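Local coordinates for DraIII (Deinococcus radiophilus, PDB 4L0K), which cleaves DNA at a specific recognition sequence as a type II restriction endonuclease, probably through a nuclease core of the His-Me finger type, at residues P36-L41 / K51-A56; R120-L125 / V179-K184; P75-I80 / D113-V118. All coordinates share one frame; numbering follows the deposited sequence.

Contact 1 of 3, residues P36-L41 / K51-A56; sequences PFLVSL and KIVRDA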
loop_
_atom_site.group_PDB
_atom_site.type_symbol
_atom_site.label_atom_id
_atom_site.label_comp_id
_atom_site.label_asym_id
_atom_site.label_seq_id
_atom_site.Cartn_x
_atom_site.Cartn_y
_atom_site.Cartn_z
ATOM N N PRO A 36 -16.391 28.193 -7.335
ATOM C CA PRO A 36 -17.818 28.405 -7.634
ATOM C C PRO A 36 -18.549 27.113 -8.014
ATOM O O PRO A 36 -19.652 26.847 -7.524
ATOM C CB PRO A 36 -17.791 29.377 -8.822
ATOM C CG PRO A 36 -16.415 29.236 -9.422
ATOM C CD PRO A 36 -15.519 28.951 -8.256
ATOM N N PHE A 37 -17.906 26.306 -8.851
ATOM C CA PHE A 37 -18.426 25.000 -9.274
ATOM C C PHE A 37 -18.647 23.999 -8.134
ATOM O O PHE A 37 -19.236 22.942 -8.343
ATOM C CB PHE A 37 -17.506 24.399 -10.342
ATOM C CG PHE A 37 -16.062 24.326 -9.923
ATOM C CD1 PHE A 37 -15.241 25.444 -10.005
ATOM C CD2 PHE A 37 -15.525 23.140 -9.436
ATOM C CE1 PHE A 37 -13.917 25.384 -9.610
ATOM C CE2 PHE A 37 -14.201 23.081 -9.037
ATOM C CZ PHE A 37 -13.399 24.199 -9.131
ATOM N N LEU A 38 -18.181 24.325 -6.931
ATOM C CA LEU A 38 -18.427 23.468 -5.773
ATOM C C LEU A 38 -19.536 23.958 -4.834
ATOM O O LEU A 38 -19.911 23.239 -3.890
ATOM C CB LEU A 38 -17.139 23.219 -4.992
ATOM C CG LEU A 38 -16.266 22.104 -5.587
ATOM C CD1 LEU A 38 -14.901 22.103 -4.964
ATOM C CD2 LEU A 38 -16.945 20.760 -5.407
ATOM N N VAL A 39 -20.091 25.144 -5.106
ATOM C CA VAL A 39 -21.059 25.720 -4.166
ATOM C C VAL A 39 -22.225 24.763 -3.876
ATOM O O VAL A 39 -22.431 24.356 -2.732
ATOM C CB VAL A 39 -21.560 27.139 -4.595
ATOM C CG1 VAL A 39 -22.712 27.589 -3.714
ATOM C CG2 VAL A 39 -20.422 28.153 -4.525
ATOM N N SER A 40 -22.945 24.360 -4.915
ATOM C CA SER A 40 -24.033 23.394 -4.753
ATOM C C SER A 40 -23.572 22.116 -4.058
ATOM O O SER A 40 -24.259 21.617 -3.151
ATOM C CB SER A 40 -24.670 23.054 -6.095
ATOM O OG SER A 40 -25.186 24.217 -6.713
ATOM N N LEU A 41 -22.402 21.604 -4.441
ATOM C CA LEU A 41 -21.959 20.352 -3.836
ATOM C C LEU A 41 -21.716 20.561 -2.333
ATOM O O LEU A 41 -22.100 19.710 -1.515
ATOM C CB LEU A 41 -20.732 19.766 -4.545
ATOM C CG LEU A 41 -20.488 18.275 -4.261
ATOM C CD1 LEU A 41 -21.690 17.447 -4.720
ATOM C CD2 LEU A 41 -19.230 17.812 -4.948
ATOM N N LYS A 51 -13.453 17.064 0.486
ATOM C CA LYS A 51 -12.479 16.064 0.055
ATOM C C LYS A 51 -11.959 16.352 -1.355
ATOM O O LYS A 51 -10.777 16.177 -1.624
ATOM C CB LYS A 51 -13.024 14.634 0.172
ATOM C CG LYS A 51 -12.823 14.014 1.562
ATOM C CD LYS A 51 -13.257 12.549 1.617
ATOM C CE LYS A 51 -14.588 12.367 2.341
ATOM N NZ LYS A 51 -14.407 12.276 3.818
ATOM N N ILE A 52 -12.836 16.801 -2.247
ATOM C CA ILE A 52 -12.395 17.239 -3.580
ATOM C C ILE A 52 -11.377 18.395 -3.480
ATOM O O ILE A 52 -10.274 18.306 -4.034
ATOM C CB ILE A 52 -13.585 17.627 -4.496
ATOM C CG1 ILE A 52 -14.280 16.356 -4.982
ATOM C CG2 ILE A 52 -13.105 18.475 -5.680
ATOM C CD1 ILE A 52 -15.657 16.580 -5.573
ATOM N N VAL A 53 -11.729 19.461 -2.761
ATOM C CA VAL A 53 -10.746 20.533 -2.542
ATOM C C VAL A 53 -9.410 20.019 -1.968
ATOM O O VAL A 53 -8.360 20.269 -2.545
ATOM C CB VAL A 53 -11.298 21.699 -1.671
ATOM C CG1 VAL A 53 -10.169 22.650 -1.264
ATOM C CG2 VAL A 53 -12.375 22.446 -2.422
ATOM N N ARG A 54 -9.459 19.274 -0.866
ATOM C CA ARG A 54 -8.237 18.711 -0.254
ATOM C C ARG A 54 -7.383 17.859 -1.209
ATOM O O ARG A 54 -6.176 18.069 -1.322
ATOM C CB ARG A 54 -8.589 17.908 1.002
ATOM C CG ARG A 54 -7.413 17.203 1.679
ATOM C CD ARG A 54 -7.469 15.684 1.460
ATOM N NE ARG A 54 -8.292 15.020 2.464
ATOM C CZ ARG A 54 -8.913 13.850 2.301
ATOM N NH1 ARG A 54 -8.846 13.170 1.153
ATOM N NH2 ARG A 54 -9.625 13.364 3.305
ATOM N N ASP A 55 -8.005 16.898 -1.891
ATOM C CA ASP A 55 -7.271 16.040 -2.824
ATOM C C ASP A 55 -6.720 16.837 -3.996
ATOM O O ASP A 55 -5.666 16.516 -4.513
ATOM C CB ASP A 55 -8.140 14.887 -3.353
ATOM C CG ASP A 55 -8.439 13.859 -2.297
ATOM O OD1 ASP A 55 -7.884 13.995 -1.185
ATOM O OD2 ASP A 55 -9.199 12.902 -2.584
ATOM N N ALA A 56 -7.431 17.882 -4.409
ATOM C CA ALA A 56 -6.961 18.708 -5.516
ATOM C C ALA A 56 -5.784 19.599 -5.130
ATOM O O ALA A 56 -4.885 19.836 -5.943
ATOM C CB ALA A 56 -8.081 19.547 -6.066
#
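L41 has its CG anti to the backbone N (chi1 -162°), which sends the leucine off its helix towards I52; I52 answers with CG1 anti to its own carbonyl carbon (chi1 -75°) and a CD1 extended beyond it. Methyl meets methyl there, L41 CD2 lying 3.8 Å from I52 CD1, with the two side chains at roughly a right angle. The other methyl of the isoleucine, CG2, faces L38, whose CD1 sits 4.1 Å from it. That same L38 CD1 presses harder on V53, 3.6 Å from CG2, the branch beside the valine's backbone N. One leucine methyl therefore rests on two consecutive side chains of helix 46-57.

These residues line the inner side of two consecutive helices, 39-44 and 46-57, packed on each other with a single residue between them. The chain enters the first helix through a turn closed by V39 N to P36 O. Helix 112-126 lies against the same region, the T123 hydroxyl packing on F37 and L38, while S40 OG bonds D136 OD2 just before helix 137-147.

Across helix 46-57 the character changes. R54 NH1 bonds D55 OD1 at 2.7 Å, nearly in the guanidinium plane and on the syn side of the carboxylate, though out of its plane. The second oxygen, D55 OD2, bonds the hydroxyl of T181, and two partners, one on each oxygen, should restrict the carboxylate's rotation.

Contact 2 of 3, residues R120-L125 / V179-K184; sequences RKLTWL and VETAHK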
loop_
_atom_site.group_PDB
_atom_site.type_symbol
_atom_site.label_atom_id
_atom_site.label_comp_id
_atom_site.label_asym_id
_atom_site.label_seq_id
_atom_site.Cartn_x
_atom_site.Cartn_y
_atom_site.Cartn_z
ATOM N N ARG A 120 -11.727 20.870 -10.609
ATOM C CA ARG A 120 -12.845 20.976 -11.553
ATOM C C ARG A 120 -13.213 19.603 -12.143
ATOM O O ARG A 120 -14.391 19.245 -12.259
ATOM C CB ARG A 120 -12.523 21.969 -12.671
ATOM C CG ARG A 120 -13.173 23.342 -12.526
ATOM C CD ARG A 120 -12.874 24.211 -13.754
ATOM N NE ARG A 120 -11.437 24.404 -13.927
ATOM C CZ ARG A 120 -10.796 25.535 -13.648
ATOM N NH1 ARG A 120 -11.467 26.591 -13.193
ATOM N NH2 ARG A 120 -9.486 25.614 -13.828
ATOM N N LYS A 121 -12.186 18.833 -12.485
ATOM C CA LYS A 121 -12.369 17.529 -13.105
ATOM C C LYS A 121 -13.114 16.607 -12.170
ATOM O O LYS A 121 -14.067 15.949 -12.558
ATOM C CB LYS A 121 -11.016 16.913 -13.443
ATOM C CG LYS A 121 -11.120 15.496 -13.977
ATOM C CD LYS A 121 -11.878 15.434 -15.304
ATOM C CE LYS A 121 -11.950 14.005 -15.812
ATOM N NZ LYS A 121 -10.591 13.409 -15.996
ATOM N N LEU A 122 -12.656 16.580 -10.928
ATOM C CA LEU A 122 -13.208 15.722 -9.902
ATOM C C LEU A 122 -14.657 16.085 -9.576
ATOM O O LEU A 122 -15.472 15.195 -9.299
ATOM C CB LEU A 122 -12.330 15.820 -8.652
ATOM C CG LEU A 122 -11.355 14.686 -8.359
ATOM C CD1 LEU A 122 -11.084 13.799 -9.568
ATOM C CD2 LEU A 122 -10.066 15.226 -7.787
ATOM N N THR A 123 -14.984 17.380 -9.602
ATOM C CA THR A 123 -16.388 17.786 -9.442
ATOM C C THR A 123 -17.253 17.286 -10.610
ATOM O O THR A 123 -18.415 16.834 -10.440
ATOM C CB THR A 123 -16.532 19.325 -9.348
ATOM O OG1 THR A 123 -15.600 19.833 -8.386
ATOM C CG2 THR A 123 -17.948 19.700 -8.938
ATOM N N TRP A 124 -16.685 17.390 -11.803
ATOM C CA TRP A 124 -17.369 16.928 -13.004
ATOM C C TRP A 124 -17.643 15.411 -12.926
ATOM O O TRP A 124 -18.744 14.951 -13.252
ATOM C CB TRP A 124 -16.541 17.296 -14.238
ATOM C CG TRP A 124 -17.112 16.856 -15.567
ATOM C CD1 TRP A 124 -18.099 17.478 -16.288
ATOM C CD2 TRP A 124 -16.692 15.727 -16.353
ATOM N NE1 TRP A 124 -18.329 16.800 -17.457
ATOM C CE2 TRP A 124 -17.483 15.724 -17.527
ATOM C CE3 TRP A 124 -15.736 14.716 -16.171
ATOM C CZ2 TRP A 124 -17.355 14.733 -18.518
ATOM C CZ3 TRP A 124 -15.595 13.735 -17.163
ATOM C CH2 TRP A 124 -16.405 13.757 -18.325
ATOM N N LEU A 125 -16.648 14.648 -12.472
ATOM C CA LEU A 125 -16.801 13.198 -12.319
ATOM C C LEU A 125 -17.873 12.941 -11.286
ATOM O O LEU A 125 -18.698 12.034 -11.449
ATOM C CB LEU A 125 -15.504 12.551 -11.814
ATOM C CG LEU A 125 -14.541 11.823 -12.745
ATOM C CD1 LEU A 125 -14.989 11.878 -14.203
ATOM C CD2 LEU A 125 -13.112 12.351 -12.542
ATOM N N VAL A 179 -13.311 5.039 -1.319
ATOM C CA VAL A 179 -12.925 5.686 -2.590
ATOM C C VAL A 179 -11.821 6.741 -2.425
ATOM O O VAL A 179 -11.775 7.449 -1.440
ATOM C CB VAL A 179 -14.167 6.261 -3.344
ATOM C CG1 VAL A 179 -13.758 7.161 -4.463
ATOM C CG2 VAL A 179 -14.973 5.121 -3.923
ATOM N N GLU A 180 -10.911 6.810 -3.387
ATOM C CA GLU A 180 -9.785 7.731 -3.340
ATOM C C GLU A 180 -9.630 8.376 -4.694
ATOM O O GLU A 180 -10.243 7.933 -5.681
ATOM C CB GLU A 180 -8.480 6.998 -2.977
ATOM C CG GLU A 180 -8.548 6.336 -1.621
ATOM C CD GLU A 180 -7.270 5.628 -1.225
ATOM O OE1 GLU A 180 -6.523 5.148 -2.105
ATOM O OE2 GLU A 180 -7.013 5.552 -0.011
ATOM N N THR A 181 -8.821 9.430 -4.732
ATOM C CA THR A 181 -8.478 10.082 -5.976
ATOM C C THR A 181 -7.383 9.301 -6.674
ATOM O O THR A 181 -6.396 8.922 -6.062
ATOM C CB THR A 181 -8.031 11.541 -5.740
ATOM O OG1 THR A 181 -9.184 12.352 -5.487
ATOM C CG2 THR A 181 -7.320 12.077 -6.957
ATOM N N ALA A 182 -7.554 9.059 -7.964
ATOM C CA ALA A 182 -6.573 8.293 -8.714
ATOM C C ALA A 182 -5.818 9.159 -9.709
ATOM O O ALA A 182 -6.357 10.145 -10.246
ATOM C CB ALA A 182 -7.248 7.133 -9.431
ATOM N N HIS A 183 -4.572 8.758 -9.938
ATOM C CA HIS A 183 -3.715 9.289 -10.983
ATOM C C HIS A 183 -3.400 8.194 -11.981
ATOM O O HIS A 183 -2.710 7.227 -11.656
ATOM C CB HIS A 183 -2.429 9.841 -10.370
ATOM C CG HIS A 183 -2.671 11.004 -9.467
ATOM N ND1 HIS A 183 -3.127 10.858 -8.173
ATOM C CD2 HIS A 183 -2.590 12.336 -9.691
ATOM C CE1 HIS A 183 -3.285 12.048 -7.629
ATOM N NE2 HIS A 183 -2.965 12.964 -8.527
ATOM N N LYS A 184 -3.909 8.352 -13.199
ATOM C CA LYS A 184 -3.785 7.322 -14.228
ATOM C C LYS A 184 -2.327 7.040 -14.558
ATOM O O LYS A 184 -1.954 5.906 -14.839
ATOM C CB LYS A 184 -4.530 7.728 -15.502
ATOM C CG LYS A 184 -6.024 7.839 -15.355
ATOM C CD LYS A 184 -6.632 8.496 -16.606
ATOM C CE LYS A 184 -7.941 9.202 -16.265
ATOM N NZ LYS A 184 -8.517 9.877 -17.467
HETATM O O HOH W 1 -10.959 10.449 -15.785
#
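L122 lays its CD2 methyl against the hydroxyl of T181, 3.8 Å from OG1, as the two side chains slant past each other. This is a van der Waals touch; the polar bond of the hydroxyl goes to D55 of helix 46-57. The torsion of T181 explains both contacts: with OG1 anti to the carbonyl carbon (chi1 -76°), the oxygen comes within contact distance of L122 on helix 112-126 and also meets D55. I52 and F196 pack around L122 as well, so that the leucine touches helix 46-57 and both strands of the neighbouring hairpin.

Helix 112-126 packs here against that two-stranded antiparallel hairpin, 179-183 with 194-198, held by backbone bonds such as E180 with A197 and A182 with G195. Helix 199-205 follows at once, giving the beta-beta-alpha order of the His-Me finger clan to which DraIII is assigned. E180 ties the first strand to that helix through R199 and N202.

Further along, one lysine from each segment comes close to the other. K121 NZ and K184 NZ stand 4.4 Å apart, and one water bridges them, accepting from K121 NZ at 3.0 Å and from K184 NZ at 3.0 Å. Each ammonium also has its own partner in the loop joining the strands: K121 NZ bonds A191 O, and E192 is the main polar partner of K184. The bridging water, which accepts from both lysines, and these further partners probably lessen the like-charge repulsion.

Contact 3 of 3, residues P75-I80 / D113-V118; sequences PRYVAI and DSCIDV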
loop_
_atom_site.group_PDB
_atom_site.type_symbol
_atom_site.label_atom_id
_atom_site.label_comp_id
_atom_site.label_asym_id
_atom_site.label_seq_id
_atom_site.Cartn_x
_atom_site.Cartn_y
_atom_site.Cartn_z
ATOM N N PRO A 75 -0.225 22.824 0.975
ATOM C CA PRO A 75 -0.714 22.868 -0.414
ATOM C C PRO A 75 0.339 22.386 -1.425
ATOM O O PRO A 75 1.538 22.605 -1.227
ATOM C CB PRO A 75 -1.011 24.360 -0.645
ATOM C CG PRO A 75 -1.170 24.946 0.732
ATOM C CD PRO A 75 -0.204 24.161 1.592
ATOM N N ARG A 76 -0.110 21.740 -2.498
ATOM C CA ARG A 76 0.802 21.247 -3.529
ATOM C C ARG A 76 1.489 22.405 -4.253
ATOM O O ARG A 76 2.587 22.252 -4.771
ATOM C CB ARG A 76 0.047 20.373 -4.540
ATOM C CG ARG A 76 -0.502 19.063 -3.968
ATOM C CD ARG A 76 -1.470 18.423 -4.951
ATOM N NE ARG A 76 -1.720 17.002 -4.694
ATOM C CZ ARG A 76 -1.068 16.003 -5.285
ATOM N NH1 ARG A 76 -0.109 16.253 -6.167
ATOM N NH2 ARG A 76 -1.377 14.752 -4.997
ATOM N N TYR A 77 0.830 23.555 -4.295
ATOM C CA TYR A 77 1.416 24.740 -4.921
ATOM C C TYR A 77 2.292 25.539 -3.951
ATOM O O TYR A 77 2.760 26.626 -4.277
ATOM C CB TYR A 77 0.350 25.620 -5.583
ATOM C CG TYR A 77 -0.855 25.933 -4.720
ATOM C CD1 TYR A 77 -0.782 26.882 -3.698
ATOM C CD2 TYR A 77 -2.078 25.303 -4.947
ATOM C CE1 TYR A 77 -1.897 27.187 -2.916
ATOM C CE2 TYR A 77 -3.194 25.597 -4.176
ATOM C CZ TYR A 77 -3.102 26.543 -3.159
ATOM O OH TYR A 77 -4.211 26.834 -2.388
ATOM N N VAL A 78 2.507 24.973 -2.766
ATOM C CA VAL A 78 3.521 25.448 -1.836
ATOM C C VAL A 78 4.679 24.442 -1.846
ATOM O O VAL A 78 5.852 24.814 -1.734
ATOM C CB VAL A 78 2.948 25.597 -0.393
ATOM C CG1 VAL A 78 4.068 25.548 0.652
ATOM C CG2 VAL A 78 2.125 26.880 -0.259
ATOM N N ALA A 79 4.337 23.165 -2.016
ATOM C CA ALA A 79 5.327 22.083 -2.065
ATOM C C ALA A 79 6.185 22.133 -3.333
ATOM O O ALA A 79 7.167 21.406 -3.447
ATOM C CB ALA A 79 4.641 20.735 -1.954
ATOM N N ILE A 80 5.808 23.002 -4.270
ATOM C CA ILE A 80 6.569 23.230 -5.497
ATOM C C ILE A 80 7.586 24.374 -5.359
ATOM O O ILE A 80 8.520 24.476 -6.151
ATOM C CB ILE A 80 5.613 23.531 -6.676
ATOM C CG1 ILE A 80 6.253 23.173 -8.021
ATOM C CG2 ILE A 80 5.126 24.980 -6.625
ATOM C CD1 ILE A 80 5.327 23.371 -9.206
ATOM N N ASP A 113 -2.718 26.523 -10.831
ATOM C CA ASP A 113 -3.723 26.336 -11.876
ATOM C C ASP A 113 -4.079 24.857 -12.056
ATOM O O ASP A 113 -5.239 24.524 -12.247
ATOM C CB ASP A 113 -3.248 26.913 -13.211
ATOM C CG ASP A 113 -3.116 28.446 -13.196
ATOM O OD1 ASP A 113 -2.539 28.969 -14.171
ATOM O OD2 ASP A 113 -3.570 29.123 -12.234
ATOM N N SER A 114 -3.072 23.986 -11.996
ATOM C CA SER A 114 -3.269 22.539 -12.140
ATOM C C SER A 114 -4.143 21.992 -11.019
ATOM O O SER A 114 -5.069 21.212 -11.275
ATOM C CB SER A 114 -1.930 21.802 -12.130
ATOM O OG SER A 114 -1.136 22.179 -13.237
ATOM N N CYS A 115 -3.838 22.401 -9.783
ATOM C CA CYS A 115 -4.637 22.010 -8.627
ATOM C C CYS A 115 -6.097 22.405 -8.807
ATOM O O CYS A 115 -7.002 21.594 -8.558
ATOM C CB CYS A 115 -4.061 22.594 -7.340
ATOM S SG CYS A 115 -2.409 21.949 -6.978
ATOM N N ILE A 116 -6.327 23.626 -9.281
ATOM C CA ILE A 116 -7.706 24.052 -9.544
ATOM C C ILE A 116 -8.362 23.220 -10.665
ATOM O O ILE A 116 -9.518 22.799 -10.539
ATOM C CB ILE A 116 -7.825 25.588 -9.832
ATOM C CG1 ILE A 116 -7.083 26.414 -8.775
ATOM C CG2 ILE A 116 -9.286 26.013 -9.937
ATOM C CD1 ILE A 116 -7.473 26.109 -7.361
ATOM N N ASP A 117 -7.622 22.979 -11.746
ATOM C CA ASP A 117 -8.064 22.088 -12.834
ATOM C C ASP A 117 -8.540 20.714 -12.331
ATOM O O ASP A 117 -9.647 20.272 -12.662
ATOM C CB ASP A 117 -6.945 21.873 -13.861
ATOM C CG ASP A 117 -6.695 23.090 -14.718
ATOM O OD1 ASP A 117 -7.580 23.973 -14.761
ATOM O OD2 ASP A 117 -5.620 23.162 -15.357
ATOM N N VAL A 118 -7.686 20.063 -11.537
ATOM C CA VAL A 118 -7.998 18.796 -10.878
ATOM C C VAL A 118 -9.292 18.886 -10.059
ATOM O O VAL A 118 -10.171 18.018 -10.192
ATOM C CB VAL A 118 -6.817 18.325 -9.981
ATOM C CG1 VAL A 118 -7.274 17.278 -8.953
ATOM C CG2 VAL A 118 -5.642 17.806 -10.848
#
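The Y77 ring takes C115 at its edge and P75 on one face. C115 SG lies 5.3 Å from the ring centroid and 79° off the ring normal, close to the ring plane, and the ring atom it meets is CD2, 3.9 Å from SG. On the face, P75 CB sits 3.7 Å above the plane of the Y77 ring, shifted towards the rim, so the chain folds back over its own tyrosine. Two more aromatic rings join in: Y112 makes an edge-to-face pair with Y77, and Y14 meets it with the planes inclined at about 55°.

Y77 has its CG between the backbone N and the carbonyl carbon (chi1 49°), and this brings one ring face under P75 CB and the CD2 edge to C115. C115, in turn, puts SG anti to its carbonyl carbon and aims it at the loop. There the sulfur lodges between neighbours: besides the tyrosine it touches R76, with SG 3.8 Å from CB and 4.2 Å from CD of that arginine. R76 runs extended from CG to NE, its aliphatic part passing alongside the sulfur, and its side chain also touches H189; NE makes a weak bond to M58 O.

The backbone of the loop is wound tightly. P75 O receives both V78 N and A79 N, each at 3.0 Å, and R76 is further stitched by backbone bonds to T57 and A110. Aromatic edge, aliphatic arginine chain and thiol together seat this irregular loop, which leads on to helix 83-89, against the early turns of helix 112-126, through a buried cysteine sulfur-aromatic contact.

Overall arrangement
Contacts 2 and 3 share helix 112-126: contact 3 uses its early turns and contact 2 its later ones, their centres about 14 Å apart. Contact 1 joins helices 39-44 and 46-57, centre to centre about 11 Å from contact 2 and about 14 Å from contact 3. Along the chain they come in series, contact 1 first, then contact 3, then contact 2. Helix 46-57 links them all, since D55 reaches the hairpin of contact 2 and A56 packs on C115 and V118 of contact 3. The strand pair, probably part of the His-Me finger nuclease unit, thus packs on the same two helices, 46-57 and 112-126, that the loop 75-80 meets.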